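PDB 6CL6: tail fiber protein from Pseudomonas aeruginosa, which serves as the receptor-binding fiber of the R2-type pyocin, a contractile injection system, probably recognising the target cell through its C-terminal part. Local coordinates for the interface of chains A and B. Residues are numbered along the deposited sequence; one frame, centred on the assembly and turned at random. Chains: chain A/B, Tail fiber protein.

Contact 1: the interface of chains A and B. Residues chain A 127-128, 148, 170; chain B 126, 146, 174-176.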
# COMPACT_ATOMS: atom_id res chain seq x y z
N THR A 127 42.22 -1.05 16.80
CA THR A 127 43.18 -2.01 16.30
C THR A 127 42.57 -2.86 15.20
O THR A 127 41.35 -3.00 15.09
CB THR A 127 43.71 -2.90 17.43
OG1 THR A 127 42.65 -3.45 18.20
CG2 THR A 127 44.63 -2.11 18.36
N LYS A 128 43.45 -3.45 14.37
CA LYS A 128 42.97 -4.29 13.28
C LYS A 128 42.47 -5.64 13.76
O LYS A 128 41.61 -6.25 13.08
CB LYS A 128 44.08 -4.41 12.24
CG LYS A 128 44.07 -3.20 11.30
CD LYS A 128 45.13 -3.26 10.24
CE LYS A 128 44.92 -2.15 9.22
NZ LYS A 128 45.97 -2.17 8.18
N TRP A 148 36.37 -2.10 19.54
CA TRP A 148 35.35 -2.92 18.92
C TRP A 148 35.49 -4.36 19.41
O TRP A 148 36.59 -4.85 19.64
CB TRP A 148 35.39 -2.88 17.38
CG TRP A 148 36.66 -3.26 16.72
CD1 TRP A 148 37.84 -2.61 16.80
CD2 TRP A 148 36.87 -4.35 15.82
NE1 TRP A 148 38.78 -3.23 16.01
CE2 TRP A 148 38.21 -4.30 15.40
CE3 TRP A 148 36.04 -5.36 15.32
CZ2 TRP A 148 38.74 -5.22 14.52
CZ3 TRP A 148 36.57 -6.28 14.45
CH2 TRP A 148 37.92 -6.20 14.07
N LEU A 170 28.72 -7.40 15.67
CA LEU A 170 29.87 -6.54 15.92
C LEU A 170 29.50 -5.29 16.68
O LEU A 170 28.74 -4.44 16.18
CB LEU A 170 30.53 -6.16 14.58
CG LEU A 170 31.94 -5.61 14.69
CD1 LEU A 170 32.89 -6.62 15.27
CD2 LEU A 170 32.40 -5.19 13.32
N PHE B 126 44.02 0.57 12.75
CA PHE B 126 43.33 1.39 11.77
C PHE B 126 44.03 2.74 11.74
O PHE B 126 44.12 3.41 12.79
CB PHE B 126 41.87 1.60 12.14
CG PHE B 126 41.00 0.44 11.82
CD1 PHE B 126 40.82 -0.59 12.72
CD2 PHE B 126 40.35 0.38 10.60
CE1 PHE B 126 40.01 -1.64 12.39
CE2 PHE B 126 39.53 -0.69 10.29
CZ PHE B 126 39.36 -1.68 11.17
N SER B 146 41.21 -6.62 8.06
CA SER B 146 40.74 -5.37 8.65
C SER B 146 41.42 -4.17 8.02
O SER B 146 42.63 -4.19 7.74
CB SER B 146 40.99 -5.36 10.16
OG SER B 146 40.12 -6.20 10.85
N TYR B 174 36.07 -5.23 8.99
CA TYR B 174 36.33 -5.57 10.39
C TYR B 174 36.39 -7.09 10.48
O TYR B 174 35.35 -7.75 10.53
CB TYR B 174 35.26 -5.00 11.30
CG TYR B 174 35.03 -3.53 11.15
CD1 TYR B 174 35.88 -2.61 11.70
CD2 TYR B 174 33.94 -3.07 10.44
CE1 TYR B 174 35.65 -1.26 11.56
CE2 TYR B 174 33.69 -1.74 10.30
CZ TYR B 174 34.54 -0.83 10.84
OH TYR B 174 34.28 0.50 10.67
N ALA B 175 37.61 -7.66 10.49
CA ALA B 175 37.79 -9.11 10.50
C ALA B 175 37.86 -9.61 11.94
O ALA B 175 38.92 -9.82 12.52
CB ALA B 175 39.04 -9.52 9.72
N ALA B 176 36.69 -9.72 12.56
CA ALA B 176 36.64 -10.13 13.95
C ALA B 176 37.30 -11.50 14.11
O ALA B 176 38.06 -11.73 15.05
CB ALA B 176 35.18 -10.13 14.41
O HOH W 1 45.07 -4.14 6.84
O HOH W 2 41.61 -9.32 11.98

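Contact 2: the interface of chains A and B. Residues chain A 226-228, 231; chain B 231-232, 234.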
# COMPACT_ATOMS: atom_id res chain seq x y z
N PHE A 226 -4.61 6.24 -4.63
CA PHE A 226 -5.80 5.99 -3.82
C PHE A 226 -6.98 6.72 -4.44
O PHE A 226 -7.20 7.91 -4.19
CB PHE A 226 -5.57 6.43 -2.38
CG PHE A 226 -6.73 6.19 -1.47
CD1 PHE A 226 -7.30 4.93 -1.37
CD2 PHE A 226 -7.24 7.21 -0.69
CE1 PHE A 226 -8.35 4.71 -0.52
CE2 PHE A 226 -8.30 6.98 0.16
CZ PHE A 226 -8.85 5.72 0.25
N TYR A 227 -7.72 6.02 -5.29
CA TYR A 227 -8.92 6.61 -5.88
C TYR A 227 -9.80 5.51 -6.46
O TYR A 227 -9.35 4.39 -6.70
CB TYR A 227 -8.55 7.65 -6.96
CG TYR A 227 -7.63 7.16 -8.05
CD1 TYR A 227 -6.25 7.24 -7.90
CD2 TYR A 227 -8.12 6.65 -9.24
CE1 TYR A 227 -5.40 6.81 -8.87
CE2 TYR A 227 -7.27 6.22 -10.24
CZ TYR A 227 -5.92 6.30 -10.04
OH TYR A 227 -5.07 5.88 -11.03
N TRP A 228 -11.06 5.88 -6.70
CA TRP A 228 -12.11 4.93 -7.06
C TRP A 228 -11.74 4.03 -8.24
O TRP A 228 -11.80 2.80 -8.14
CB TRP A 228 -13.38 5.73 -7.36
CG TRP A 228 -14.48 4.94 -7.95
CD1 TRP A 228 -14.82 4.88 -9.28
CD2 TRP A 228 -15.42 4.11 -7.25
NE1 TRP A 228 -15.91 4.04 -9.44
CE2 TRP A 228 -16.30 3.57 -8.21
CE3 TRP A 228 -15.59 3.78 -5.92
CZ2 TRP A 228 -17.33 2.71 -7.87
CZ3 TRP A 228 -16.63 2.92 -5.58
CH2 TRP A 228 -17.49 2.40 -6.55
N LEU A 231 -9.31 1.26 -7.47
CA LEU A 231 -9.69 0.24 -6.49
C LEU A 231 -10.11 -1.05 -7.18
O LEU A 231 -11.13 -1.06 -7.87
CB LEU A 231 -10.82 0.76 -5.62
CG LEU A 231 -11.28 -0.17 -4.50
CD1 LEU A 231 -10.17 -0.34 -3.46
CD2 LEU A 231 -12.55 0.32 -3.84
N LEU B 231 -12.21 7.93 0.24
CA LEU B 231 -11.85 7.52 -1.12
C LEU B 231 -12.26 8.56 -2.13
O LEU B 231 -13.46 8.83 -2.27
CB LEU B 231 -12.52 6.17 -1.42
CG LEU B 231 -12.25 5.57 -2.80
CD1 LEU B 231 -10.77 5.25 -2.98
CD2 LEU B 231 -13.09 4.32 -3.00
N PRO B 232 -11.34 9.18 -2.86
CA PRO B 232 -11.73 10.17 -3.85
C PRO B 232 -12.21 9.53 -5.14
O PRO B 232 -11.92 8.38 -5.45
CB PRO B 232 -10.43 10.96 -4.10
CG PRO B 232 -9.36 9.96 -3.84
CD PRO B 232 -9.87 9.08 -2.72
N LYS B 234 -15.36 8.99 -6.11
CA LYS B 234 -16.52 8.13 -6.06
C LYS B 234 -17.66 8.74 -6.88
O LYS B 234 -17.89 9.95 -6.82
CB LYS B 234 -16.98 7.91 -4.62
CG LYS B 234 -15.97 7.20 -3.74
CD LYS B 234 -16.63 6.66 -2.46
CE LYS B 234 -17.17 7.78 -1.58
NZ LYS B 234 -16.17 8.85 -1.33

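Contact 1: the interface of chains A and B
A:Trp148, on strand 147-151, turns its indole toward B:Tyr174, B:Ala175 and B:Ser146, and its path from CB outward shows how the two copies of the fiber chain are joined here. With CG set between the backbone N and the carbonyl carbon (chi1 57°), the indole reaches from its strand to the loop of A:Thr127 on one side and to chain B on the other. On the pyrrole side NE1 gives its N-H within chain A to the carbonyl O of A:Thr127 at 2.7 Å, in the plane of both groups, which helps fix the rotation of the ring. The carbonyl O of A:Thr127 also lies at the rim of the B:Phe126 ring, in its plane, 3.3 Å from CE1. On the benzene side CE3 and CZ3 lie against the CB methylene of B:Tyr174, CZ3 at 3.6 Å, while CH2 reaches the backbone N of B:Ala175. The small B:Ala176 lets CZ3 approach its CA to 3.9 Å. A:Leu170 adds one methyl of its forked tip, CD2, 3.5 Å from CB of B:Tyr174.

Beside the indole, the B:Ser146 hydroxyl OG donates to the carbonyl O of A:Lys128 at 2.7 Å and accepts a hydrogen bond from the amide N of B:Ala175 at 2.9 Å; a short hydroxyl suits this double role. The extended A:Lys128 chain runs past B:Ser146, and its NZ is linked through water to that residue's carbonyl O. The site ties strands and a loop of one chain to loops and the end of strand 169-175 of the next, helping hold the trimeric fiber together.

Contact 2: the interface of chains A and B
A:Phe226 and B:Leu231 meet in a slender, loop-rich part of the trimeric tail fiber, where chains lie against each other largely as loops and a short 3-10 helix, 228-230.

The apolar contacts come first. One methyl of B:Leu231, CD1, sits over a face of the A:Phe226 ring, 3.9 Å from its centroid and displaced toward the rim, a CH-pi contact. The ring is brought there by a chi1 of -179°, which sets CG opposite the backbone N. B:Pro232 approaches the same phenyl at about a right angle, its CD 3.8 Å from CD2 of A:Phe226. The other methyl of B:Leu231, CD2, points to the indole, 3.9 Å from CE3 of A:Trp228, and also faces CD2 of A:Leu231 at 4.1 Å. A forked leucine thus suits its place, each branch serving a different aromatic ring, and the leucines at position 231 of the two chains touch each other. Over one face of the indole, toward the rim, lies CA of B:Lys234, with CG of that lysine near CE3.

Polar contacts are carried by backbone groups. The amide N of A:Trp228 donates to the carbonyl O of B:Pro232 at 2.9 Å, with a C=O...N angle of 168°, so the donor lies almost straight ahead of the carbonyl. This amide opens the 3-10 helix, where early N-H groups commonly lack a partner in their own helix and can be used by a neighbouring chain. Within chain B, the side chain of B:Lys234 bends back at chi3 and chi4, and its amino nitrogen NZ bonds to the carbonyl O of B:Leu231 at 2.9 Å, probably steadying the segment that bears the leucine and proline.

The centres of contact 1 and contact 2 lie about 54 Å apart along the fiber, and they have no residue in common. Contact 1 joins strand-bearing regions, with strands 147-151 and 169-177 of chain A facing strand 169-175 of chain B; contact 2 lies further toward the C-terminus, in loops around the 3-10 helix 228-230. Each copy thus touches its neighbour both where it is folded into strands and where loops and a short 3-10 helix prevail. With three copies in the assembly, such separated attachments probably keep the chains in register along the shaft and help support the C-terminal part of the fiber.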